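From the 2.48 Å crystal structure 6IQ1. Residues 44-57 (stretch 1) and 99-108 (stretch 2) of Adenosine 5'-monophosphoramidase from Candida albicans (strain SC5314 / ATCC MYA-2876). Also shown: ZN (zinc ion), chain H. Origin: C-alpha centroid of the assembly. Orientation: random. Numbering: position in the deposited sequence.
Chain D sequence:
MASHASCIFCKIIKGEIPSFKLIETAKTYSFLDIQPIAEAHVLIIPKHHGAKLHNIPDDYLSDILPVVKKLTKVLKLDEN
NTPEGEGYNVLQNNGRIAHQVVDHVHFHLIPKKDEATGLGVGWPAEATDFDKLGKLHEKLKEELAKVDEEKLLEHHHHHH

Stretch 1, residues 44-57: IIPKHHGAKLHNIP
Stretch 2 (99-108) HQVVDHVHFH

A zinc ion ties the stretches together through one histidine from each: H49 ND1 lies 2.0 Å and H104 ND1 2.2 Å from ZN, and two further ligands come from elsewhere in the structure. Both histidines have chi1 t, with chi2 95° in H49 and 126° in H104. Their rings meet obliquely, planes at 81°, centroids 5.1 Å apart. The 3.3 Å between H49 ND1 and H104 ND1 reflects shared metal binding, not a hydrogen bond. With ND1 on the metal, H104 uses its other nitrogen as a donor, NE2 to P46 O at 2.7 Å (159°), so a single imidazole serves both zinc and backbone.

Strand 44-46 meets strand 107-108 antiparallel. I44 and F107 form a hydrogen-bonded pair, CA to CA 5.0 Å: F107 N to I44 O is 2.8 Å and nearly linear (175°), and I44 N to F107 O is 2.9 Å (143°). I45 CA then lies 4.6 Å from H106 CA. Beyond the strand, stretch 1 turns through K47 (phi/psi -76/-31), stays against H104 through K47, H48 and H49, and at G50 (-134/147) offers its O to V105 N at 2.8 Å. A CB on G50 would fall 2.7 Å from I56 CD1, so glycine fits here. Next, Q100, extended with chi1 and chi2 t, donates NE2 to A51 O at 2.9 Å.

Within stretch 1, K52 N to N55 OD1 (2.8 Å) braces the 3-10 segment 53-55.

V105 (chi1 t) points toward stretch 1 and is buried; its closest apolar approaches are CG2 to I56 CG1 at 3.7 Å and CG1 to P46 CD at 4.1 Å. I44 and F107 (both chi1 m) project from the same sheet face, CB to CB 4.2 Å. L53 (t, p) extends CD1 to 3.6 Å from F107 CZ. In all, 735 Å² is buried.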

ATOM      1  N   ILE D  44       1.171  -6.761   7.841  1.00 27.69           N
ATOM      2  CA  ILE D  44       1.520  -5.673   8.748  1.00 28.51           C
ATOM      3  C   ILE D  44       0.226  -4.982   9.138  1.00 26.88           C
ATOM      4  O   ILE D  44      -0.491  -4.473   8.269  1.00 29.44           O
ATOM      5  CB  ILE D  44       2.485  -4.657   8.114  1.00 28.53           C
ATOM      6  CG1 ILE D  44       3.746  -5.344   7.581  1.00 24.89           C
ATOM      7  CG2 ILE D  44       2.813  -3.563   9.109  1.00 29.76           C
ATOM      8  CD1 ILE D  44       3.678  -5.692   6.103  1.00 27.31           C
ATOM      9  N   ILE D  45      -0.089  -4.978  10.429  1.00 28.40           N
ATOM     10  CA  ILE D  45      -1.395  -4.495  10.875  1.00 27.91           C
ATOM     11  C   ILE D  45      -1.261  -3.470  11.999  1.00 30.11           C
ATOM     12  O   ILE D  45      -0.389  -3.586  12.877  1.00 29.40           O
ATOM     13  CB  ILE D  45      -2.299  -5.669  11.302  1.00 32.27           C
ATOM     14  CG1 ILE D  45      -1.843  -6.271  12.631  1.00 27.03           C
ATOM     15  CG2 ILE D  45      -2.348  -6.758  10.205  1.00 28.28           C
ATOM     16  CD1 ILE D  45      -2.681  -7.468  13.046  1.00 32.04           C
ATOM     17  N   PRO D  46      -2.092  -2.436  11.997  1.00 29.90           N
ATOM     18  CA  PRO D  46      -2.221  -1.609  13.196  1.00 30.58           C
ATOM     19  C   PRO D  46      -2.887  -2.414  14.304  1.00 32.10           C
ATOM     20  O   PRO D  46      -3.687  -3.315  14.046  1.00 32.73           O
ATOM     21  CB  PRO D  46      -3.107  -0.449  12.732  1.00 32.80           C
ATOM     22  CG  PRO D  46      -3.946  -1.044  11.646  1.00 35.01           C
ATOM     23  CD  PRO D  46      -3.062  -2.066  10.948  1.00 32.30           C
ATOM     24  N   LYS D  47      -2.541  -2.091  15.555  1.00 33.74           N
ATOM     25  CA  LYS D  47      -3.150  -2.796  16.682  1.00 36.80           C
ATOM     26  C   LYS D  47      -4.577  -2.325  16.926  1.00 39.42           C
ATOM     27  O   LYS D  47      -5.427  -3.110  17.367  1.00 51.40           O
ATOM     28  CB  LYS D  47      -2.303  -2.622  17.932  1.00 29.77           C
ATOM     29  CG  LYS D  47      -1.126  -3.589  17.999  1.00 32.55           C
ATOM     30  CD  LYS D  47      -0.002  -3.016  18.875  1.00 35.25           C
ATOM     31  CE  LYS D  47       1.090  -4.046  19.120  1.00 34.65           C
ATOM     32  NZ  LYS D  47       1.930  -3.696  20.311  1.00 33.01           N
ATOM     33  N   HIS D  48      -4.852  -1.064  16.631  1.00 33.45           N
ATOM     34  CA  HIS D  48      -6.203  -0.526  16.635  1.00 32.28           C
ATOM     35  C   HIS D  48      -7.076  -1.248  15.610  1.00 38.11           C
ATOM     36  O   HIS D  48      -6.694  -1.386  14.440  1.00 36.35           O
ATOM     37  CB  HIS D  48      -6.111   0.965  16.310  1.00 32.95           C
ATOM     38  CG  HIS D  48      -7.392   1.715  16.456  1.00 32.40           C
ATOM     39  ND1 HIS D  48      -8.389   1.677  15.505  1.00 35.21           N
ATOM     40  CD2 HIS D  48      -7.817   2.564  17.417  1.00 30.13           C
ATOM     41  CE1 HIS D  48      -9.390   2.447  15.890  1.00 33.91           C
ATOM     42  NE2 HIS D  48      -9.067   2.997  17.047  1.00 38.30           N
ATOM     43  N   HIS D  49      -8.266  -1.683  16.030  1.00 37.33           N
ATOM     44  CA  HIS D  49      -9.148  -2.410  15.115  1.00 34.21           C
ATOM     45  C   HIS D  49      -9.948  -1.430  14.262  1.00 33.24           C
ATOM     46  O   HIS D  49     -10.870  -0.775  14.755  1.00 32.18           O
ATOM     47  CB  HIS D  49     -10.098  -3.340  15.865  1.00 34.88           C
ATOM     48  CG  HIS D  49     -11.062  -4.050  14.965  1.00 32.76           C
ATOM     49  ND1 HIS D  49     -10.830  -5.320  14.479  1.00 35.25           N
ATOM     50  CD2 HIS D  49     -12.237  -3.651  14.422  1.00 33.70           C
ATOM     51  CE1 HIS D  49     -11.825  -5.679  13.687  1.00 32.04           C
ATOM     52  NE2 HIS D  49     -12.694  -4.685  13.638  1.00 32.41           N
ATOM     53  N   GLY D  50      -9.622  -1.352  12.981  1.00 35.14           N
ATOM     54  CA  GLY D  50     -10.491  -0.701  12.014  1.00 31.85           C
ATOM     55  C   GLY D  50     -10.626  -1.563  10.776  1.00 31.37           C
ATOM     56  O   GLY D  50      -9.700  -2.272  10.382  1.00 32.42           O
ATOM     57  N   ALA D  51     -11.799  -1.507  10.161  1.00 33.12           N
ATOM     58  CA  ALA D  51     -11.995  -2.383   9.015  1.00 34.16           C
ATOM     59  C   ALA D  51     -11.292  -1.840   7.777  1.00 30.68           C
ATOM     60  O   ALA D  51     -10.629  -2.596   7.061  1.00 29.55           O
ATOM     61  CB  ALA D  51     -13.487  -2.593   8.755  1.00 29.64           C
ATOM     62  N   LYS D  52     -11.405  -0.543   7.520  1.00 29.42           N
ATOM     63  CA  LYS D  52     -10.818   0.080   6.344  1.00 30.70           C
ATOM     64  C   LYS D  52      -9.756   1.108   6.741  1.00 31.23           C
ATOM     65  O   LYS D  52      -9.660   1.526   7.900  1.00 26.86           O
ATOM     66  CB  LYS D  52     -11.908   0.724   5.484  1.00 28.40           C
ATOM     67  CG  LYS D  52     -12.776  -0.294   4.808  1.00 29.80           C
ATOM     68  CD  LYS D  52     -13.935   0.338   4.045  1.00 30.74           C
ATOM     69  CE  LYS D  52     -14.632  -0.716   3.195  1.00 33.47           C
ATOM     70  NZ  LYS D  52     -15.580  -0.121   2.214  1.00 39.02           N
ATOM     71  N   LEU D  53      -8.941   1.507   5.748  1.00 30.61           N
ATOM     72  CA  LEU D  53      -7.872   2.472   5.991  1.00 28.56           C
ATOM     73  C   LEU D  53      -8.388   3.731   6.689  1.00 28.47           C
ATOM     74  O   LEU D  53      -7.740   4.256   7.597  1.00 31.71           O
ATOM     75  CB  LEU D  53      -7.184   2.840   4.678  1.00 28.88           C
ATOM     76  CG  LEU D  53      -5.867   3.590   4.881  1.00 30.87           C
ATOM     77  CD1 LEU D  53      -4.764   2.589   5.177  1.00 29.48           C
ATOM     78  CD2 LEU D  53      -5.506   4.460   3.697  1.00 31.65           C
ATOM     79  N   HIS D  54      -9.562   4.218   6.302  1.00 29.38           N
ATOM     80  CA  HIS D  54     -10.054   5.449   6.912  1.00 29.08           C
ATOM     81  C   HIS D  54     -10.597   5.255   8.339  1.00 32.47           C
ATOM     82  O   HIS D  54     -10.970   6.247   8.979  1.00 29.32           O
ATOM     83  CB  HIS D  54     -11.125   6.072   6.017  1.00 23.98           C
ATOM     84  CG  HIS D  54     -12.312   5.194   5.782  1.00 28.77           C
ATOM     85  ND1 HIS D  54     -12.460   4.436   4.640  1.00 33.28           N
ATOM     86  CD2 HIS D  54     -13.411   4.962   6.533  1.00 29.07           C
ATOM     87  CE1 HIS D  54     -13.596   3.766   4.706  1.00 33.39           C
ATOM     88  NE2 HIS D  54     -14.195   4.073   5.842  1.00 30.96           N
ATOM     89  N   ASN D  55     -10.648   4.022   8.849  1.00 28.86           N
ATOM     90  CA  ASN D  55     -11.054   3.765  10.224  1.00 29.83           C
ATOM     91  C   ASN D  55      -9.874   3.709  11.187  1.00 32.29           C
ATOM     92  O   ASN D  55     -10.063   3.318  12.339  1.00 39.20           O
ATOM     93  CB  ASN D  55     -11.844   2.451  10.319  1.00 29.91           C
ATOM     94  CG  ASN D  55     -13.001   2.387   9.327  1.00 32.04           C
ATOM     95  OD1 ASN D  55     -13.021   1.534   8.447  1.00 33.64           O
ATOM     96  ND2 ASN D  55     -13.964   3.296   9.466  1.00 31.20           N
ATOM     97  N   ILE D  56      -8.676   4.072  10.755  1.00 32.17           N
ATOM     98  CA  ILE D  56      -7.458   3.901  11.548  1.00 30.31           C
ATOM     99  C   ILE D  56      -6.955   5.276  11.963  1.00 30.50           C
ATOM    100  O   ILE D  56      -6.838   6.166  11.112  1.00 28.76           O
ATOM    101  CB  ILE D  56      -6.373   3.134  10.765  1.00 31.39           C
ATOM    102  CG1 ILE D  56      -6.885   1.749  10.363  1.00 31.89           C
ATOM    103  CG2 ILE D  56      -5.127   2.957  11.592  1.00 29.66           C
ATOM    104  CD1 ILE D  56      -7.293   0.890  11.543  1.00 32.09           C
ATOM    105  N   PRO D  57      -6.644   5.492  13.238  1.00 35.28           N
ATOM    106  CA  PRO D  57      -6.136   6.807  13.658  1.00 35.79           C
ATOM    107  C   PRO D  57      -4.826   7.155  12.961  1.00 33.28           C
ATOM    108  O   PRO D  57      -4.027   6.281  12.616  1.00 31.69           O
ATOM    109  CB  PRO D  57      -5.936   6.651  15.172  1.00 31.73           C
ATOM    110  CG  PRO D  57      -6.746   5.434  15.555  1.00 30.29           C
ATOM    111  CD  PRO D  57      -6.734   4.539  14.355  1.00 31.18           C
ATOM    112  N   HIS D  99     -10.915  -7.229  -2.878  1.00 28.73           N
ATOM    113  CA  HIS D  99     -10.189  -8.439  -2.471  1.00 29.28           C
ATOM    114  C   HIS D  99      -9.872  -8.481  -0.975  1.00 30.56           C
ATOM    115  O   HIS D  99      -8.938  -9.177  -0.566  1.00 36.33           O
ATOM    116  CB  HIS D  99      -8.893  -8.604  -3.288  1.00 30.18           C
ATOM    117  CG  HIS D  99      -8.375 -10.005  -3.367  1.00 33.55           C
ATOM    118  ND1 HIS D  99      -7.736 -10.627  -2.314  1.00 38.18           N
ATOM    119  CD2 HIS D  99      -8.369 -10.895  -4.390  1.00 35.43           C
ATOM    120  CE1 HIS D  99      -7.369 -11.845  -2.681  1.00 35.30           C
ATOM    121  NE2 HIS D  99      -7.737 -12.029  -3.938  1.00 35.80           N
ATOM    122  N   GLN D 100     -10.623  -7.771  -0.132  1.00 30.59           N
ATOM    123  CA  GLN D 100     -10.430  -7.819   1.320  1.00 33.47           C
ATOM    124  C   GLN D 100     -11.364  -8.841   1.968  1.00 36.54           C
ATOM    125  O   GLN D 100     -12.592  -8.744   1.830  1.00 33.86           O
ATOM    126  CB  GLN D 100     -10.669  -6.448   1.950  1.00 33.10           C
ATOM    127  CG  GLN D 100     -10.445  -6.448   3.459  1.00 31.03           C
ATOM    128  CD  GLN D 100     -10.903  -5.161   4.087  1.00 32.65           C
ATOM    129  OE1 GLN D 100     -11.682  -4.419   3.494  1.00 34.27           O
ATOM    130  NE2 GLN D 100     -10.425  -4.884   5.287  1.00 32.53           N
ATOM    131  N   VAL D 101     -10.787  -9.778   2.720  1.00 36.99           N
ATOM    132  CA  VAL D 101     -11.546 -10.853   3.361  1.00 42.17           C
ATOM    133  C   VAL D 101     -11.700 -10.627   4.862  1.00 40.91           C
ATOM    134  O   VAL D 101     -12.798 -10.770   5.401  1.00 43.15           O
ATOM    135  CB  VAL D 101     -10.892 -12.222   3.069  1.00 43.48           C
ATOM    136  CG1 VAL D 101     -11.590 -13.309   3.862  1.00 34.62           C
ATOM    137  CG2 VAL D 101     -10.931 -12.513   1.572  1.00 38.00           C
ATOM    138  N   VAL D 102     -10.603 -10.302   5.558  1.00 35.89           N
ATOM    139  CA  VAL D 102     -10.625 -10.037   6.997  1.00 36.59           C
ATOM    140  C   VAL D 102     -10.794  -8.540   7.213  1.00 37.44           C
ATOM    141  O   VAL D 102     -10.005  -7.738   6.696  1.00 37.87           O
ATOM    142  CB  VAL D 102      -9.336 -10.540   7.673  1.00 40.97           C
ATOM    143  CG1 VAL D 102      -9.287 -10.123   9.147  1.00 36.01           C
ATOM    144  CG2 VAL D 102      -9.196 -12.039   7.530  1.00 34.34           C
ATOM    145  N   ASP D 103     -11.805  -8.161   7.993  1.00 36.95           N
ATOM    146  CA  ASP D 103     -12.174  -6.759   8.213  1.00 36.22           C
ATOM    147  C   ASP D 103     -11.361  -6.081   9.323  1.00 37.00           C
ATOM    148  O   ASP D 103     -11.909  -5.370  10.174  1.00 37.54           O
ATOM    149  CB  ASP D 103     -13.670  -6.677   8.492  1.00 35.40           C
ATOM    150  CG  ASP D 103     -14.506  -7.193   7.320  1.00 46.26           C
ATOM    151  OD1 ASP D 103     -14.196  -6.845   6.150  1.00 46.51           O
ATOM    152  OD2 ASP D 103     -15.458  -7.970   7.565  1.00 46.82           O
ATOM    153  N   HIS D 104     -10.044  -6.297   9.315  1.00 36.81           N
ATOM    154  CA  HIS D 104      -9.066  -5.534  10.088  1.00 35.17           C
ATOM    155  C   HIS D 104      -7.961  -5.114   9.121  1.00 33.74           C
ATOM    156  O   HIS D 104      -7.357  -5.968   8.462  1.00 32.66           O
ATOM    157  CB  HIS D 104      -8.511  -6.383  11.233  1.00 31.59           C
ATOM    158  CG  HIS D 104      -7.554  -5.664  12.138  1.00 36.84           C
ATOM    159  ND1 HIS D 104      -7.725  -5.609  13.507  1.00 37.08           N
ATOM    160  CD2 HIS D 104      -6.391  -5.017  11.885  1.00 38.23           C
ATOM    161  CE1 HIS D 104      -6.723  -4.942  14.054  1.00 34.89           C
ATOM    162  NE2 HIS D 104      -5.897  -4.575  13.092  1.00 34.65           N
ATOM    163  N   VAL D 105      -7.721  -3.805   9.020  1.00 31.75           N
ATOM    164  CA  VAL D 105      -6.735  -3.268   8.087  1.00 29.73           C
ATOM    165  C   VAL D 105      -5.444  -4.065   8.174  1.00 28.34           C
ATOM    166  O   VAL D 105      -4.864  -4.222   9.251  1.00 32.18           O
ATOM    167  CB  VAL D 105      -6.488  -1.774   8.378  1.00 31.66           C
ATOM    168  CG1 VAL D 105      -5.267  -1.227   7.591  1.00 27.32           C
ATOM    169  CG2 VAL D 105      -7.731  -0.984   8.058  1.00 27.18           C
ATOM    170  N   HIS D 106      -4.991  -4.578   7.035  1.00 24.94           N
ATOM    171  CA  HIS D 106      -3.713  -5.270   6.968  1.00 28.31           C
ATOM    172  C   HIS D 106      -3.020  -4.910   5.666  1.00 30.22           C
ATOM    173  O   HIS D 106      -3.653  -4.879   4.606  1.00 28.66           O
ATOM    174  CB  HIS D 106      -3.847  -6.803   7.084  1.00 28.02           C
ATOM    175  CG  HIS D 106      -4.850  -7.416   6.154  1.00 27.76           C
ATOM    176  ND1 HIS D 106      -6.201  -7.145   6.223  1.00 30.33           N
ATOM    177  CD2 HIS D 106      -4.701  -8.328   5.161  1.00 25.99           C
ATOM    178  CE1 HIS D 106      -6.835  -7.843   5.294  1.00 31.77           C
ATOM    179  NE2 HIS D 106      -5.948  -8.570   4.638  1.00 27.88           N
ATOM    180  N   PHE D 107      -1.729  -4.640   5.761  1.00 28.29           N
ATOM    181  CA  PHE D 107      -0.892  -4.369   4.611  1.00 27.97           C
ATOM    182  C   PHE D 107      -0.142  -5.636   4.223  1.00 28.85           C
ATOM    183  O   PHE D 107       0.332  -6.375   5.091  1.00 33.93           O
ATOM    184  CB  PHE D 107       0.087  -3.233   4.950  1.00 28.93           C
ATOM    185  CG  PHE D 107      -0.554  -1.873   4.956  1.00 27.10           C
ATOM    186  CD1 PHE D 107      -1.250  -1.428   6.063  1.00 27.73           C
ATOM    187  CD2 PHE D 107      -0.473  -1.043   3.840  1.00 27.38           C
ATOM    188  CE1 PHE D 107      -1.852  -0.175   6.064  1.00 30.09           C
ATOM    189  CE2 PHE D 107      -1.062   0.206   3.832  1.00 23.97           C
ATOM    190  CZ  PHE D 107      -1.760   0.640   4.936  1.00 25.80           C
ATOM    191  N   HIS D 108      -0.038  -5.893   2.925  1.00 27.56           N
ATOM    192  CA  HIS D 108       0.757  -7.008   2.419  1.00 27.11           C
ATOM    193  C   HIS D 108       2.103  -6.489   1.919  1.00 29.09           C
ATOM    194  O   HIS D 108       2.156  -5.556   1.103  1.00 28.11           O
ATOM    195  CB  HIS D 108       0.054  -7.743   1.268  1.00 30.23           C
ATOM    196  CG  HIS D 108      -1.315  -8.255   1.590  1.00 29.38           C
ATOM    197  ND1 HIS D 108      -1.551  -9.555   1.983  1.00 28.29           N
ATOM    198  CD2 HIS D 108      -2.523  -7.643   1.559  1.00 27.98           C
ATOM    199  CE1 HIS D 108      -2.846  -9.719   2.191  1.00 30.14           C
ATOM    200  NE2 HIS D 108      -3.458  -8.572   1.945  1.00 30.29           N
TER
HETATM  201 ZN    ZN H 201      -9.359  -6.676  14.599  1.00 46.06          ZN